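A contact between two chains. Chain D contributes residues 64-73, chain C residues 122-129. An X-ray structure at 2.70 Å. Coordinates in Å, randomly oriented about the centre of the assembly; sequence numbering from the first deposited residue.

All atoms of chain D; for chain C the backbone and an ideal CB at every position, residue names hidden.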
# COMPACT_ATOMS: atom_id res chain seq x y z
N SER D 64 9.65 -3.49 5.43
CA SER D 64 9.80 -3.93 6.82
C SER D 64 10.05 -5.42 6.97
O SER D 64 10.94 -5.85 7.71
CB SER D 64 8.58 -3.52 7.63
OG SER D 64 8.67 -3.98 8.96
N VAL D 65 9.25 -6.22 6.27
CA VAL D 65 9.39 -7.66 6.33
C VAL D 65 10.78 -8.08 5.84
O VAL D 65 11.45 -8.88 6.48
CB VAL D 65 8.28 -8.35 5.50
CG1 VAL D 65 8.33 -9.85 5.69
CG2 VAL D 65 6.92 -7.85 5.93
N MET D 66 11.22 -7.50 4.72
CA MET D 66 12.53 -7.81 4.15
C MET D 66 13.65 -7.63 5.18
O MET D 66 14.49 -8.52 5.34
CB MET D 66 12.81 -6.93 2.93
CG MET D 66 14.00 -7.38 2.07
SD MET D 66 13.72 -8.93 1.12
CE MET D 66 14.39 -10.15 2.25
N ASP D 67 13.66 -6.48 5.85
CA ASP D 67 14.65 -6.16 6.87
C ASP D 67 14.60 -7.20 7.98
O ASP D 67 15.63 -7.64 8.49
CB ASP D 67 14.36 -4.79 7.49
CG ASP D 67 15.33 -4.43 8.62
OD1 ASP D 67 16.48 -4.02 8.32
OD2 ASP D 67 14.95 -4.57 9.81
N TRP D 68 13.39 -7.59 8.37
CA TRP D 68 13.23 -8.55 9.44
C TRP D 68 13.76 -9.92 9.04
O TRP D 68 14.37 -10.61 9.86
CB TRP D 68 11.76 -8.65 9.86
CG TRP D 68 11.53 -9.60 10.97
CD1 TRP D 68 11.73 -9.36 12.30
CD2 TRP D 68 11.10 -10.96 10.87
NE1 TRP D 68 11.45 -10.49 13.03
CE2 TRP D 68 11.06 -11.49 12.18
CE3 TRP D 68 10.74 -11.79 9.79
CZ2 TRP D 68 10.68 -12.80 12.44
CZ3 TRP D 68 10.36 -13.09 10.05
CH2 TRP D 68 10.33 -13.59 11.37
N LEU D 69 13.53 -10.31 7.80
CA LEU D 69 14.01 -11.60 7.31
C LEU D 69 15.53 -11.58 7.26
O LEU D 69 16.18 -12.54 7.67
CB LEU D 69 13.48 -11.91 5.92
CG LEU D 69 12.01 -12.32 5.80
CD1 LEU D 69 11.73 -12.77 4.37
CD2 LEU D 69 11.72 -13.42 6.79
N LEU D 70 16.10 -10.48 6.77
CA LEU D 70 17.54 -10.39 6.69
C LEU D 70 18.18 -10.53 8.06
O LEU D 70 19.10 -11.33 8.25
CB LEU D 70 17.96 -9.08 6.04
CG LEU D 70 17.55 -8.96 4.56
CD1 LEU D 70 17.84 -7.57 4.05
CD2 LEU D 70 18.28 -10.01 3.72
N ARG D 71 17.67 -9.78 9.04
CA ARG D 71 18.22 -9.84 10.39
C ARG D 71 18.00 -11.21 11.00
O ARG D 71 18.89 -11.77 11.64
CB ARG D 71 17.61 -8.75 11.28
CG ARG D 71 18.00 -7.31 10.91
CD ARG D 71 17.20 -6.29 11.71
NE ARG D 71 17.41 -6.45 13.15
CZ ARG D 71 18.49 -6.03 13.81
NH1 ARG D 71 19.48 -5.41 13.16
NH2 ARG D 71 18.60 -6.25 15.12
N ARG D 72 16.81 -11.75 10.78
CA ARG D 72 16.47 -13.07 11.30
C ARG D 72 17.54 -14.08 10.88
O ARG D 72 18.16 -14.73 11.73
CB ARG D 72 15.12 -13.52 10.75
CG ARG D 72 14.76 -14.97 11.06
CD ARG D 72 14.42 -15.16 12.51
NE ARG D 72 13.36 -16.15 12.66
CZ ARG D 72 12.63 -16.33 13.76
NH1 ARG D 72 12.86 -15.58 14.84
NH2 ARG D 72 11.68 -17.25 13.78
N TYR D 73 17.72 -14.22 9.57
CA TYR D 73 18.70 -15.13 9.01
C TYR D 73 20.12 -14.85 9.51
O TYR D 73 20.79 -15.74 10.02
CB TYR D 73 18.65 -15.06 7.47
CG TYR D 73 17.69 -16.02 6.82
CD1 TYR D 73 18.04 -17.35 6.60
CD2 TYR D 73 16.42 -15.61 6.42
CE1 TYR D 73 17.17 -18.24 5.99
CE2 TYR D 73 15.53 -16.50 5.81
CZ TYR D 73 15.91 -17.81 5.60
OH TYR D 73 15.04 -18.69 5.00
N UNK C 122 3.08 -13.69 11.78
CA UNK C 122 2.73 -15.00 11.22
C UNK C 122 3.95 -15.82 10.83
O UNK C 122 3.93 -17.04 10.92
CB UNK C 122 1.83 -14.82 10.00
N UNK C 123 5.00 -15.15 10.39
CA UNK C 123 6.22 -15.85 10.01
C UNK C 123 6.92 -16.46 11.22
O UNK C 123 7.25 -17.64 11.22
CB UNK C 123 7.17 -14.90 9.28
N UNK C 124 7.13 -15.65 12.25
CA UNK C 124 7.81 -16.14 13.45
C UNK C 124 7.07 -17.25 14.18
O UNK C 124 7.68 -18.04 14.89
CB UNK C 124 8.04 -14.98 14.42
N UNK C 125 5.76 -17.33 14.00
CA UNK C 125 4.99 -18.37 14.68
C UNK C 125 5.13 -19.74 14.05
O UNK C 125 5.17 -20.75 14.75
CB UNK C 125 3.51 -17.98 14.71
N UNK C 126 5.20 -19.77 12.72
CA UNK C 126 5.37 -21.04 12.01
C UNK C 126 6.77 -21.52 12.33
O UNK C 126 6.99 -22.65 12.76
CB UNK C 126 5.15 -20.90 10.50
N UNK C 127 7.73 -20.63 12.12
CA UNK C 127 9.12 -20.93 12.36
C UNK C 127 9.38 -21.28 13.82
O UNK C 127 10.50 -21.63 14.18
CB UNK C 127 9.99 -19.74 11.94
N UNK C 128 8.36 -21.19 14.66
CA UNK C 128 8.56 -21.50 16.07
C UNK C 128 7.73 -22.67 16.55
O UNK C 128 7.96 -23.20 17.64
CB UNK C 128 8.24 -20.27 16.92
N UNK C 129 6.76 -23.08 15.74
CA UNK C 129 5.94 -24.22 16.10
C UNK C 129 6.57 -25.47 15.47
O UNK C 129 6.01 -26.56 15.50
CB UNK C 129 4.49 -24.03 15.64

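Position 122 lies on the helix of chain C with helical backbone angles (-62/-34), and nothing of the chain D stretch comes within 5.5 Å of its ideal CB. Chain D therefore sets no requirement, and many helix-compatible residues would serve. The deposited residue is Arg122(C), which turns to a partner at 126 within its own stretch.

Position 123 is far more constrained. Its CA-to-CB bond points toward chain D, and the ideal CB sits 3.7 Å from Trp68(D) CZ3 and 5.4 Å from Leu69(D) CD2. With Val65(D) close by, chain D offers a wholly apolar surface of indole ring and methyl groups spanning about one turn of its helix. An aliphatic side chain suits this; leucine, isoleucine or methionine could each be considered. Leu123(C) is found, in the m,t rotamer. Leu123(C) CB and CD1 each lie 3.8 Å from Trp68(D) CZ3, and CD1 also lies 4.0 Å from Leu69(D) CD2 and 4.1 Å from Val65(D) CG1.

At 124 CA-to-CB points sideways, yet the ideal CB is only 4.0 Å from Trp68(D) CZ2 and 4.3 Å from Arg72(D) NH2. A compact residue fits beside both the ring and the guanidinium: alanine, serine or perhaps threonine. The residue is Ser124(C). Its CB lies 3.9 Å from Trp68(D) CZ2, and its OG, in the t rotamer, stands 3.7 Å from Arg72(D) NH2, a polar neighbour rather than a bonded one.

Position 125 points away and 126 is out of reach, so chain D does not select at either, and many residues would serve. They are Gln125(C) and Glu126(C), the latter forming a salt bridge in which Arg122(C) NE lies 3.5 Å from Glu126(C) OE1.

Position 127 points toward chain D, inside a type I turn that runs from 126 to 129. Its ideal CB is already 3.5 Å from Arg72(D) NH2, which favours a small residue such as alanine or serine. Ala127(C) places its methyl at the edge of the guanidinium, near its plane.

At 128 CA-to-CB points sideways and nothing of the chain D stretch lies within 5.5 Å of the ideal CB, but the positive charge of Arg72(D) could be met by a side chain long enough to return to it. Glutamate is the clearest candidate, with glutamine a neutral alternative. Glu128(C) bends back through a p chi2, and its OE2 accepts a hydrogen bond of 2.7 Å from Arg72(D) NH2 as part of a salt bridge.

Position 129 closes the turn beyond the reach of chain D, leaving its side chain unspecified; Arg129(C) occupies it.

Chain C (122-129) RLSQEAER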
# COMPACT_ATOMS: atom_id res chain seq x y z
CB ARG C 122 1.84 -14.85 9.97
CG ARG C 122 1.33 -16.20 9.46
CD ARG C 122 0.76 -16.15 8.04
NE ARG C 122 1.80 -16.01 7.01
CZ ARG C 122 2.16 -14.87 6.44
NH1 ARG C 122 1.57 -13.72 6.79
NH2 ARG C 122 3.12 -14.86 5.51
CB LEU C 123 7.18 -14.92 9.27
CG LEU C 123 6.77 -14.52 7.85
CD1 LEU C 123 7.78 -13.55 7.28
CD2 LEU C 123 6.66 -15.77 6.98
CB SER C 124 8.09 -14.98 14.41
OG SER C 124 8.99 -15.39 15.44
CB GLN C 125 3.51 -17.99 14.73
CG GLN C 125 3.18 -17.11 15.91
CD GLN C 125 1.76 -16.60 15.88
OE1 GLN C 125 1.31 -15.96 16.84
NE2 GLN C 125 1.04 -16.87 14.78
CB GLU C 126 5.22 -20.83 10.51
CG GLU C 126 3.89 -20.26 10.08
CD GLU C 126 3.95 -19.66 8.69
OE1 GLU C 126 2.96 -19.03 8.27
OE2 GLU C 126 5.00 -19.81 8.02
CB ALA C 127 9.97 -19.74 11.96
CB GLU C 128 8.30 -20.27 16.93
CG GLU C 128 9.57 -19.75 17.61
CD GLU C 128 10.66 -19.34 16.62
OE1 GLU C 128 11.86 -19.53 16.94
OE2 GLU C 128 10.33 -18.82 15.53
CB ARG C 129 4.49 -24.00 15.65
CG ARG C 129 4.22 -24.08 14.15
CD ARG C 129 2.86 -23.46 13.81
NE ARG C 129 2.39 -23.85 12.48
CZ ARG C 129 1.46 -23.20 11.78
NH1 ARG C 129 0.89 -22.11 12.29
NH2 ARG C 129 1.11 -23.64 10.58
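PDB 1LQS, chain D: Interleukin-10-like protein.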